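Local coordinates for protein beta-d-glucoside glucohydrolase (Hypocrea jecorina, PDB 3ZZ1) that probably hydrolyses terminal, non-reducing beta-D-glucosyl residues with release of beta-D-glucose, as a secreted family 3 beta-glucosidase of cellulose degradation, at residues I486-E489 with Q490-A493; T531-S535 with P536-N540; N512-V515 with D516-G520; F551-G554 with L555-Y559. All coordinates share one frame; numbering follows the deposited sequence.

Interaction 1 of 4, residues I486-E489 with Q490-A493; sequences IILE and QILA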
loop_
_atom_site.group_PDB
_atom_site.type_symbol
_atom_site.label_atom_id
_atom_site.label_comp_id
_atom_site.label_asym_id
_atom_site.label_seq_id
_atom_site.Cartn_x
_atom_site.Cartn_y
_atom_site.Cartn_z
ATOM N N ILE A 486 -12.140 -1.893 -11.909
ATOM C CA ILE A 486 -13.391 -2.463 -12.376
ATOM C C ILE A 486 -13.486 -2.073 -13.840
ATOM O O ILE A 486 -13.117 -0.955 -14.200
ATOM C CB ILE A 486 -14.592 -1.857 -11.606
ATOM C CG1 ILE A 486 -14.645 -2.388 -10.175
ATOM C CG2 ILE A 486 -15.928 -2.095 -12.334
ATOM C CD1 ILE A 486 -15.491 -1.526 -9.246
ATOM N N ILE A 487 -13.958 -2.983 -14.689
ATOM C CA ILE A 487 -14.212 -2.637 -16.086
ATOM C C ILE A 487 -15.469 -1.757 -16.139
ATOM O O ILE A 487 -16.553 -2.168 -15.711
ATOM C CB ILE A 487 -14.360 -3.897 -16.984
ATOM C CG1 ILE A 487 -13.134 -4.818 -16.849
ATOM C CG2 ILE A 487 -14.612 -3.504 -18.438
ATOM C CD1 ILE A 487 -11.852 -4.300 -17.494
ATOM N N LEU A 488 -15.305 -0.536 -16.640
ATOM C CA LEU A 488 -16.372 0.462 -16.575
ATOM C C LEU A 488 -17.073 0.678 -17.918
ATOM O O LEU A 488 -17.908 1.576 -18.056
ATOM C CB LEU A 488 -15.821 1.788 -16.036
ATOM C CG LEU A 488 -15.237 1.789 -14.621
ATOM C CD1 LEU A 488 -14.368 3.016 -14.418
ATOM C CD2 LEU A 488 -16.325 1.695 -13.545
ATOM N N GLU A 489 -16.743 -0.168 -18.891
ATOM C CA GLU A 489 -17.203 -0.012 -20.277
ATOM C C GLU A 489 -18.715 -0.083 -20.475
ATOM O O GLU A 489 -19.250 0.609 -21.343
ATOM C CB GLU A 489 -16.501 -1.014 -21.190
ATOM C CG GLU A 489 -15.005 -0.822 -21.239
ATOM C CD GLU A 489 -14.611 0.567 -21.693
ATOM O OE1 GLU A 489 -15.044 0.980 -22.792
ATOM O OE2 GLU A 489 -13.863 1.242 -20.952
ATOM N N GLN A 490 -19.392 -0.915 -19.685
ATOM C CA GLN A 490 -20.856 -0.981 -19.696
ATOM C C GLN A 490 -21.480 0.312 -19.185
ATOM O O GLN A 490 -22.484 0.792 -19.720
ATOM C CB GLN A 490 -21.354 -2.136 -18.831
ATOM C CG GLN A 490 -21.456 -3.454 -19.553
ATOM C CD GLN A 490 -22.779 -4.132 -19.304
ATOM O OE1 GLN A 490 -23.529 -3.741 -18.415
ATOM N NE2 GLN A 490 -23.081 -5.142 -20.096
ATOM N N ILE A 491 -20.881 0.860 -18.135
ATOM C CA ILE A 491 -21.350 2.096 -17.531
ATOM C C ILE A 491 -21.054 3.288 -18.447
ATOM O O ILE A 491 -21.894 4.182 -18.606
ATOM C CB ILE A 491 -20.746 2.268 -16.117
ATOM C CG1 ILE A 491 -21.420 1.288 -15.149
ATOM C CG2 ILE A 491 -20.871 3.703 -15.621
ATOM C CD1 ILE A 491 -20.669 1.070 -13.859
ATOM N N LEU A 492 -19.879 3.273 -19.071
ATOM C CA LEU A 492 -19.439 4.384 -19.919
ATOM C C LEU A 492 -20.173 4.464 -21.254
ATOM O O LEU A 492 -20.234 5.531 -21.865
ATOM C CB LEU A 492 -17.927 4.326 -20.154
ATOM C CG LEU A 492 -17.076 4.592 -18.914
ATOM C CD1 LEU A 492 -15.655 4.131 -19.153
ATOM C CD2 LEU A 492 -17.126 6.060 -18.517
ATOM N N ALA A 493 -20.727 3.336 -21.689
ATOM C CA ALA A 493 -21.475 3.254 -22.942
ATOM C C ALA A 493 -22.852 3.921 -22.833
ATOM O O ALA A 493 -23.492 4.206 -23.847
ATOM C CB ALA A 493 -21.615 1.803 -23.375
HETATM O O HOH W 1 -19.226 -1.145 -16.257
HETATM O O HOH W 2 -18.070 -3.217 -18.544
#
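Leu-488 is the N-cap residue of the short helix 489-492, and its carbonyl supplies the first rung: Leu-492 N donates to Leu-488 O at 2.8 Å, with an N-H...O angle of 151°. The next rung, from Ala-493 N to Glu-489 O, is weak, at 3.1 Å with an N-H...O angle of 132°. Two waters serve N-H groups of the opening turn. One accepts from Gln-490 N at 2.9 Å and gives only a weak bond to Ile-487 O, while the other accepts from Ile-491 N and lies 2.9 Å from Ile-487 O. This single turn forms part of a beta-alpha-beta crossover between the neighbouring parallel strands 476-482 and 497-502 of the C-terminal domain. Ile-491 faces Ile-435 and Val-497 of that sheet and Val-466 of helix 462-472, a place suited to a branched apolar side chain. Leu-492 leans over the carbonyl of Leu-488, its CG 3.2 Å from Leu-488 O, and sets CD1 3.9 Å from Leu-488 CB. Leu-488 CD2 approaches Ile-491 CD1 more loosely, at 4.4 Å, and the Leu-488 side chain also packs on Trp-502. The side chain of Glu-489 bends at its second torsion (chi2 -58°), bringing OE2 within 3.8 Å of Leu-492 CD1, and the same oxygen forms a salt bridge with Arg-570, on which Leu-492 also packs.

Interaction 2 of 4, residues T531-S535 with P536-N540; sequences TIAKS and PNDYN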
loop_
_atom_site.group_PDB
_atom_site.type_symbol
_atom_site.label_atom_id
_atom_site.label_comp_id
_atom_site.label_asym_id
_atom_site.label_seq_id
_atom_site.Cartn_x
_atom_site.Cartn_y
_atom_site.Cartn_z
ATOM N N THR A 531 -3.958 0.597 -13.546
ATOM C CA THR A 531 -4.579 0.776 -14.854
ATOM C C THR A 531 -6.001 0.208 -14.878
ATOM O O THR A 531 -6.236 -0.912 -14.428
ATOM C CB THR A 531 -3.731 0.097 -15.971
ATOM O OG1 THR A 531 -2.490 0.792 -16.131
ATOM C CG2 THR A 531 -4.469 0.089 -17.305
ATOM N N ILE A 532 -6.943 0.998 -15.389
ATOM C CA ILE A 532 -8.301 0.523 -15.650
ATOM C C ILE A 532 -8.426 0.287 -17.151
ATOM O O ILE A 532 -8.456 1.238 -17.952
ATOM C CB ILE A 532 -9.391 1.503 -15.126
ATOM C CG1 ILE A 532 -9.271 1.666 -13.602
ATOM C CG2 ILE A 532 -10.801 1.018 -15.536
ATOM C CD1 ILE A 532 -10.135 2.764 -13.002
ATOM N N ALA A 533 -8.467 -0.990 -17.524
ATOM C CA ALA A 533 -8.490 -1.388 -18.928
ATOM C C ALA A 533 -9.888 -1.292 -19.524
ATOM O O ALA A 533 -10.868 -1.088 -18.801
ATOM C CB ALA A 533 -7.959 -2.802 -19.079
ATOM N N LYS A 534 -9.964 -1.447 -20.846
ATOM C CA LYS A 534 -11.241 -1.553 -21.555
ATOM C C LYS A 534 -11.772 -2.986 -21.545
ATOM O O LYS A 534 -12.958 -3.215 -21.796
ATOM C CB LYS A 534 -11.103 -1.055 -23.000
ATOM C CG LYS A 534 -10.785 0.423 -23.124
ATOM C CD LYS A 534 -10.854 0.894 -24.569
ATOM C CE LYS A 534 -10.437 2.345 -24.675
ATOM N NZ LYS A 534 -10.492 2.859 -26.070
ATOM N N SER A 535 -10.892 -3.943 -21.250
ATOM C CA SER A 535 -11.232 -5.365 -21.276
ATOM C C SER A 535 -10.437 -6.133 -20.216
ATOM O O SER A 535 -9.284 -5.790 -19.947
ATOM C CB SER A 535 -10.939 -5.943 -22.665
ATOM O OG SER A 535 -11.232 -7.329 -22.722
ATOM N N PRO A 536 -11.043 -7.173 -19.610
ATOM C CA PRO A 536 -10.288 -8.018 -18.677
ATOM C C PRO A 536 -9.103 -8.704 -19.361
ATOM O O PRO A 536 -8.103 -9.016 -18.708
ATOM C CB PRO A 536 -11.312 -9.074 -18.242
ATOM C CG PRO A 536 -12.638 -8.470 -18.511
ATOM C CD PRO A 536 -12.452 -7.598 -19.717
ATOM N N ASN A 537 -9.224 -8.919 -20.670
ATOM C CA ASN A 537 -8.206 -9.620 -21.444
ATOM C C ASN A 537 -6.994 -8.753 -21.784
ATOM O O ASN A 537 -6.003 -9.254 -22.328
ATOM C CB ASN A 537 -8.821 -10.217 -22.715
ATOM C CG ASN A 537 -9.908 -11.233 -22.415
ATOM O OD1 ASN A 537 -11.057 -11.056 -22.807
ATOM N ND2 ASN A 537 -9.548 -12.299 -21.699
ATOM N N ASP A 538 -7.076 -7.460 -21.465
ATOM C CA ASP A 538 -5.957 -6.541 -21.680
ATOM C C ASP A 538 -4.869 -6.677 -20.605
ATOM O O ASP A 538 -3.711 -6.324 -20.841
ATOM C CB ASP A 538 -6.445 -5.092 -21.778
ATOM C CG ASP A 538 -7.287 -4.833 -23.023
ATOM O OD1 ASP A 538 -7.178 -5.587 -24.011
ATOM O OD2 ASP A 538 -8.063 -3.858 -23.015
ATOM N N TYR A 539 -5.243 -7.187 -19.433
ATOM C CA TYR A 539 -4.272 -7.495 -18.385
ATOM C C TYR A 539 -3.491 -8.754 -18.746
ATOM O O TYR A 539 -4.058 -9.710 -19.273
ATOM C CB TYR A 539 -4.966 -7.651 -17.028
ATOM C CG TYR A 539 -5.695 -6.398 -16.589
ATOM C CD1 TYR A 539 -4.996 -5.292 -16.103
ATOM C CD2 TYR A 539 -7.084 -6.317 -16.671
ATOM C CE1 TYR A 539 -5.669 -4.131 -15.703
ATOM C CE2 TYR A 539 -7.764 -5.165 -16.273
ATOM C CZ TYR A 539 -7.055 -4.080 -15.792
ATOM O OH TYR A 539 -7.735 -2.952 -15.403
ATOM N N ASN A 540 -2.192 -8.743 -18.465
ATOM C CA ASN A 540 -1.318 -9.842 -18.864
ATOM C C ASN A 540 -1.054 -10.893 -17.780
ATOM O O ASN A 540 -0.266 -11.819 -17.989
ATOM C CB ASN A 540 -0.003 -9.313 -19.463
ATOM C CG ASN A 540 0.875 -8.589 -18.444
ATOM O OD1 ASN A 540 0.399 -8.089 -17.421
ATOM N ND2 ASN A 540 2.170 -8.522 -18.735
HETATM O O HOH W 3 -7.526 -1.545 -22.317
HETATM O O HOH W 4 -11.379 -9.183 -24.836
#
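The hydroxyl of Tyr-539 joins two backbone groups of the preceding segment: Tyr-539 OH donates to Thr-531 O at 2.7 Å and accepts from Ala-533 N at 3.0 Å, the latter with an N-H...O angle of 157°. Thr-531 O meets the ring at its edge, in its plane, and Ala-533 CB lies obliquely 3.6 Å from Tyr-539 CZ, a spacing at which alanine's single methyl packs beside the phenol. A phenylalanine here would keep the ring but is likely to leave the carbonyl of Thr-531 and the N-H of Ala-533 without their shared mate. The tyrosine is brought round by a tight reversal at 535-538, a beta turn combined with an ST turn, in the loop between helix 510-518 and strand 548-549 of the C-terminal domain. Asp-538 N bonds to Ser-535 O at 3.2 Å, and Asn-537 N bonds to Ser-535 OG at 3.3 Å. With OG anti to the backbone N (chi1 179°), the serine turns its oxygen to the start of the turn, where Pro-536 supplies a fixed phi. A water joins Ser-535 OG to Asn-537 OD1, and another links Lys-534 N with Asp-538 OD2. Farther out, Phe-562 of helix 559-564 covers Ala-533 and Asp-538, and Leu-456 touches Tyr-539. One hydroxyl thus satisfies a backbone carbonyl and a backbone N-H together: the donated bond points the O-H at Thr-531 O, leaving the oxygen to accept from Ala-533 N.

Interaction 3 of 4, residues N512-V515 with D516-G520; sequences NALV and DVLWG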
loop_
_atom_site.group_PDB
_atom_site.type_symbol
_atom_site.label_atom_id
_atom_site.label_comp_id
_atom_site.label_asym_id
_atom_site.label_seq_id
_atom_site.Cartn_x
_atom_site.Cartn_y
_atom_site.Cartn_z
ATOM N N ASN A 512 -18.099 12.517 4.163
ATOM C CA ASN A 512 -17.555 13.870 4.230
ATOM C C ASN A 512 -16.605 14.146 3.077
ATOM O O ASN A 512 -16.707 15.181 2.417
ATOM C CB ASN A 512 -16.844 14.113 5.563
ATOM C CG ASN A 512 -17.803 14.207 6.738
ATOM O OD1 ASN A 512 -18.965 14.578 6.582
ATOM N ND2 ASN A 512 -17.306 13.884 7.932
ATOM N N ALA A 513 -15.698 13.199 2.833
ATOM C CA ALA A 513 -14.738 13.284 1.736
ATOM C C ALA A 513 -15.414 13.455 0.375
ATOM O O ALA A 513 -14.963 14.257 -0.452
ATOM C CB ALA A 513 -13.857 12.047 1.723
ATOM N N LEU A 514 -16.484 12.693 0.150
ATOM C CA LEU A 514 -17.190 12.699 -1.131
ATOM C C LEU A 514 -17.911 14.030 -1.365
ATOM O O LEU A 514 -17.851 14.590 -2.460
ATOM C CB LEU A 514 -18.175 11.521 -1.210
ATOM C CG LEU A 514 -18.964 11.314 -2.510
ATOM C CD1 LEU A 514 -18.052 11.055 -3.709
ATOM C CD2 LEU A 514 -19.957 10.186 -2.336
ATOM N N VAL A 515 -18.581 14.526 -0.328
ATOM C CA VAL A 515 -19.265 15.816 -0.374
ATOM C C VAL A 515 -18.289 16.964 -0.668
ATOM O O VAL A 515 -18.595 17.835 -1.483
ATOM C CB VAL A 515 -20.075 16.075 0.924
ATOM C CG1 VAL A 515 -20.576 17.513 0.982
ATOM C CG2 VAL A 515 -21.248 15.112 1.012
ATOM N N ASP A 516 -17.118 16.947 -0.020
ATOM C CA ASP A 516 -16.058 17.941 -0.274
ATOM C C ASP A 516 -15.799 18.059 -1.775
ATOM O O ASP A 516 -15.655 19.165 -2.309
ATOM C CB ASP A 516 -14.739 17.566 0.429
ATOM C CG ASP A 516 -14.834 17.580 1.958
ATOM O OD1 ASP A 516 -15.786 18.145 2.530
ATOM O OD2 ASP A 516 -13.929 17.013 2.600
ATOM N N VAL A 517 -15.760 16.909 -2.444
ATOM C CA VAL A 517 -15.494 16.845 -3.878
ATOM C C VAL A 517 -16.750 17.116 -4.714
ATOM O O VAL A 517 -16.713 17.945 -5.623
ATOM C CB VAL A 517 -14.812 15.502 -4.264
ATOM C CG1 VAL A 517 -14.873 15.256 -5.759
ATOM C CG2 VAL A 517 -13.367 15.491 -3.786
ATOM N N LEU A 518 -17.852 16.433 -4.393
ATOM C CA LEU A 518 -19.104 16.554 -5.156
ATOM C C LEU A 518 -19.621 17.990 -5.248
ATOM O O LEU A 518 -20.082 18.409 -6.305
ATOM C CB LEU A 518 -20.204 15.643 -4.593
ATOM C CG LEU A 518 -20.166 14.121 -4.809
ATOM C CD1 LEU A 518 -21.414 13.497 -4.200
ATOM C CD2 LEU A 518 -20.039 13.722 -6.277
ATOM N N TRP A 519 -19.545 18.727 -4.141
ATOM C CA TRP A 519 -19.990 20.122 -4.105
ATOM C C TRP A 519 -18.881 21.127 -4.431
ATOM O O TRP A 519 -19.117 22.335 -4.473
ATOM C CB TRP A 519 -20.689 20.447 -2.779
ATOM C CG TRP A 519 -22.190 20.276 -2.861
ATOM C CD1 TRP A 519 -23.114 21.242 -3.174
ATOM C CD2 TRP A 519 -22.932 19.067 -2.654
ATOM N NE1 TRP A 519 -24.386 20.707 -3.164
ATOM C CE2 TRP A 519 -24.304 19.376 -2.847
ATOM C CE3 TRP A 519 -22.578 17.753 -2.322
ATOM C CZ2 TRP A 519 -25.315 18.418 -2.718
ATOM C CZ3 TRP A 519 -23.587 16.802 -2.189
ATOM C CH2 TRP A 519 -24.939 17.143 -2.389
ATOM N N GLY A 520 -17.676 20.615 -4.666
ATOM C CA GLY A 520 -16.550 21.438 -5.092
ATOM C C GLY A 520 -15.943 22.349 -4.043
ATOM O O GLY A 520 -15.346 23.365 -4.387
#
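Backbone rungs and side chains one turn apart join 512-515 to 516-520 at the C-terminal end of helix 510-518 of the C-terminal domain, which ends in a Schellman motif and packs against helices 320-329 and 395-404. Leu-518 N donates to Leu-514 O at 2.7 Å and Trp-519 N to Val-515 O at 3.0 Å, both nearly straight. Gly-520, with phi 72°, turns the chain out of the helix, a conformation most easily taken up without a side chain. Ala-513 is small enough to lie against Ala-327 and Arg-328. In Asp-516 a chi1 of -65° puts CG beside the backbone N and lays the carboxylate back alongside the previous turn, with OD1 3.1 Å from Asn-512 O. Two acceptors meet there, and the salt bridge from OD2 to Arg-324 of helix 320-329 would probably offset the repulsion between the carboxylate and the partly negative carbonyl oxygen. Replacing Asp-516 by alanine is likely to leave Arg-324 without its carboxylate mate and to weaken the tie between the helices. Leu-514 CG rests 3.7 Å from Leu-518 CD1, and Leu-518 goes on to touch Ile-399 of helix 395-404, while Val-515 CG1 lies obliquely 3.9 Å from Trp-519 CE3.

Interaction 4 of 4, residues F551-G554 with L555-Y559; sequences FSEG and LFIDY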
loop_
_atom_site.group_PDB
_atom_site.type_symbol
_atom_site.label_atom_id
_atom_site.label_comp_id
_atom_site.label_asym_id
_atom_site.label_seq_id
_atom_site.Cartn_x
_atom_site.Cartn_y
_atom_site.Cartn_z
ATOM N N PHE A 551 5.858 -16.058 -13.418
ATOM C CA PHE A 551 6.059 -14.614 -13.579
ATOM C C PHE A 551 6.685 -14.326 -14.943
ATOM O O PHE A 551 7.623 -13.532 -15.050
ATOM C CB PHE A 551 6.962 -14.047 -12.466
ATOM C CG PHE A 551 6.261 -13.806 -11.151
ATOM C CD1 PHE A 551 5.669 -14.855 -10.447
ATOM C CD2 PHE A 551 6.239 -12.530 -10.592
ATOM C CE1 PHE A 551 5.036 -14.631 -9.232
ATOM C CE2 PHE A 551 5.615 -12.294 -9.376
ATOM C CZ PHE A 551 5.011 -13.349 -8.687
ATOM N N SER A 552 6.168 -14.983 -15.978
ATOM C CA SER A 552 6.738 -14.892 -17.319
ATOM C C SER A 552 6.675 -13.474 -17.904
ATOM O O SER A 552 7.465 -13.130 -18.784
ATOM C CB SER A 552 6.080 -15.908 -18.260
ATOM O OG SER A 552 4.708 -15.613 -18.452
ATOM N N GLU A 553 5.755 -12.650 -17.394
ATOM C CA GLU A 553 5.656 -11.248 -17.812
ATOM C C GLU A 553 6.869 -10.419 -17.384
ATOM O O GLU A 553 7.143 -9.377 -17.970
ATOM C CB GLU A 553 4.348 -10.601 -17.324
ATOM C CG GLU A 553 4.232 -10.360 -15.816
ATOM C CD GLU A 553 4.023 -11.635 -15.008
ATOM O OE1 GLU A 553 3.677 -12.684 -15.595
ATOM O OE2 GLU A 553 4.199 -11.585 -13.774
ATOM N N GLY A 554 7.584 -10.886 -16.361
ATOM C CA GLY A 554 8.802 -10.227 -15.891
ATOM C C GLY A 554 8.548 -8.815 -15.400
ATOM O O GLY A 554 7.685 -8.593 -14.548
ATOM N N LEU A 555 9.295 -7.862 -15.953
ATOM C CA LEU A 555 9.211 -6.460 -15.537
ATOM C C LEU A 555 7.959 -5.728 -16.027
ATOM O O LEU A 555 7.685 -4.612 -15.587
ATOM C CB LEU A 555 10.450 -5.693 -16.008
ATOM C CG LEU A 555 11.809 -6.084 -15.432
ATOM C CD1 LEU A 555 12.884 -5.270 -16.131
ATOM C CD2 LEU A 555 11.846 -5.861 -13.913
ATOM N N PHE A 556 7.209 -6.359 -16.926
ATOM C CA PHE A 556 6.103 -5.697 -17.620
ATOM C C PHE A 556 4.750 -5.991 -16.973
ATOM O O PHE A 556 3.981 -6.821 -17.464
ATOM C CB PHE A 556 6.099 -6.085 -19.107
ATOM C CG PHE A 556 7.334 -5.657 -19.854
ATOM C CD1 PHE A 556 8.523 -6.379 -19.743
ATOM C CD2 PHE A 556 7.306 -4.536 -20.682
ATOM C CE1 PHE A 556 9.666 -5.988 -20.434
ATOM C CE2 PHE A 556 8.446 -4.138 -21.380
ATOM C CZ PHE A 556 9.632 -4.865 -21.251
ATOM N N ILE A 557 4.479 -5.313 -15.859
ATOM C CA ILE A 557 3.183 -5.393 -15.181
ATOM C C ILE A 557 2.402 -4.085 -15.332
ATOM O O ILE A 557 2.997 -3.017 -15.533
ATOM C CB ILE A 557 3.314 -5.784 -13.672
ATOM C CG1 ILE A 557 3.992 -4.672 -12.854
ATOM C CG2 ILE A 557 4.042 -7.128 -13.534
ATOM C CD1 ILE A 557 3.851 -4.817 -11.332
ATOM N N ASP A 558 1.076 -4.187 -15.242
ATOM C CA ASP A 558 0.169 -3.035 -15.316
ATOM C C ASP A 558 0.522 -2.117 -16.497
ATOM O O ASP A 558 0.606 -2.583 -17.631
ATOM C CB ASP A 558 0.131 -2.282 -13.973
ATOM C CG ASP A 558 -1.059 -1.330 -13.862
ATOM O OD1 ASP A 558 -2.177 -1.777 -13.524
ATOM O OD2 ASP A 558 -0.864 -0.123 -14.092
ATOM N N TYR A 559 0.760 -0.833 -16.232
ATOM C CA TYR A 559 0.953 0.158 -17.299
ATOM C C TYR A 559 2.150 -0.135 -18.209
ATOM O O TYR A 559 2.166 0.273 -19.369
ATOM C CB TYR A 559 1.012 1.586 -16.738
ATOM C CG TYR A 559 2.279 1.961 -15.993
ATOM C CD1 TYR A 559 3.361 2.523 -16.666
ATOM C CD2 TYR A 559 2.381 1.790 -14.610
ATOM C CE1 TYR A 559 4.526 2.884 -15.993
ATOM C CE2 TYR A 559 3.541 2.145 -13.926
ATOM C CZ TYR A 559 4.611 2.692 -14.630
ATOM O OH TYR A 559 5.766 3.060 -13.977
#
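Phe-556 N donates to Glu-553 O at 3.2 Å, with an N-H...O angle of 159°, the hydrogen bond that spans the two segments and closes a type II' beta turn from Glu-553 to Phe-556. Gly-554 takes the second position of this turn with a phi of 61°, where a side chain would run against the N-H of Leu-555, which explains the glycine. The turn follows directly on a type I turn from Phe-551, closed by Gly-554 N bonding to Phe-551 O at 3.0 Å, and the two share Glu-553 and Gly-554. The ring of Phe-556 presents its edge to the same acceptor, with CD1 3.7 Å from Glu-553 O and the oxygen near the ring plane. Glu-553 holds CG between its backbone N and carbonyl carbon (chi1 70°), which lays the aliphatic part of the chain against Ile-557: Glu-553 CG is 4.0 Å from Ile-557 CG2 and 3.9 Å from Phe-556 O. Its carboxylate then reaches Lys-119 in a salt bridge, and the ring of Phe-551 receives the same lysine in a cation-pi contact. Leu-555 and Ile-557, both apolar, rest on helix 178-194 of the N-terminal domain, so the double turn sits at an interface between domains. Turn bonds take up Phe-551 O and Glu-553 O, Asn-540 takes up Phe-556 O, and the nearby lysine probably favours the ionised form of Glu-553, its own charge being one that both Glu-553 and Phe-551 would stabilise.

In the fold
Interaction 1 comes first along the chain, between strands 476-482 and 497-502, then interaction 3 at the end of helix 510-518, then interaction 2 before and interaction 4 after the short strand 548-549, on the way to helix 559-564. Interactions 1 and 3 lie on helix turns and 2 and 4 close short turns; all run in series, none nested or crossing. Interaction 3 stands apart, about 14 Å from interaction 1 at nearest atoms, whereas interaction 2 lies between interactions 1 and 4 and touches both. Ile-532 CG2 packs on Ile-486 O, and Thr-531 and Asn-540 probably bond to Asp-558 and Phe-556. This row leads from the C-terminal domain's sheet toward helix 178-194 of the N-terminal domain.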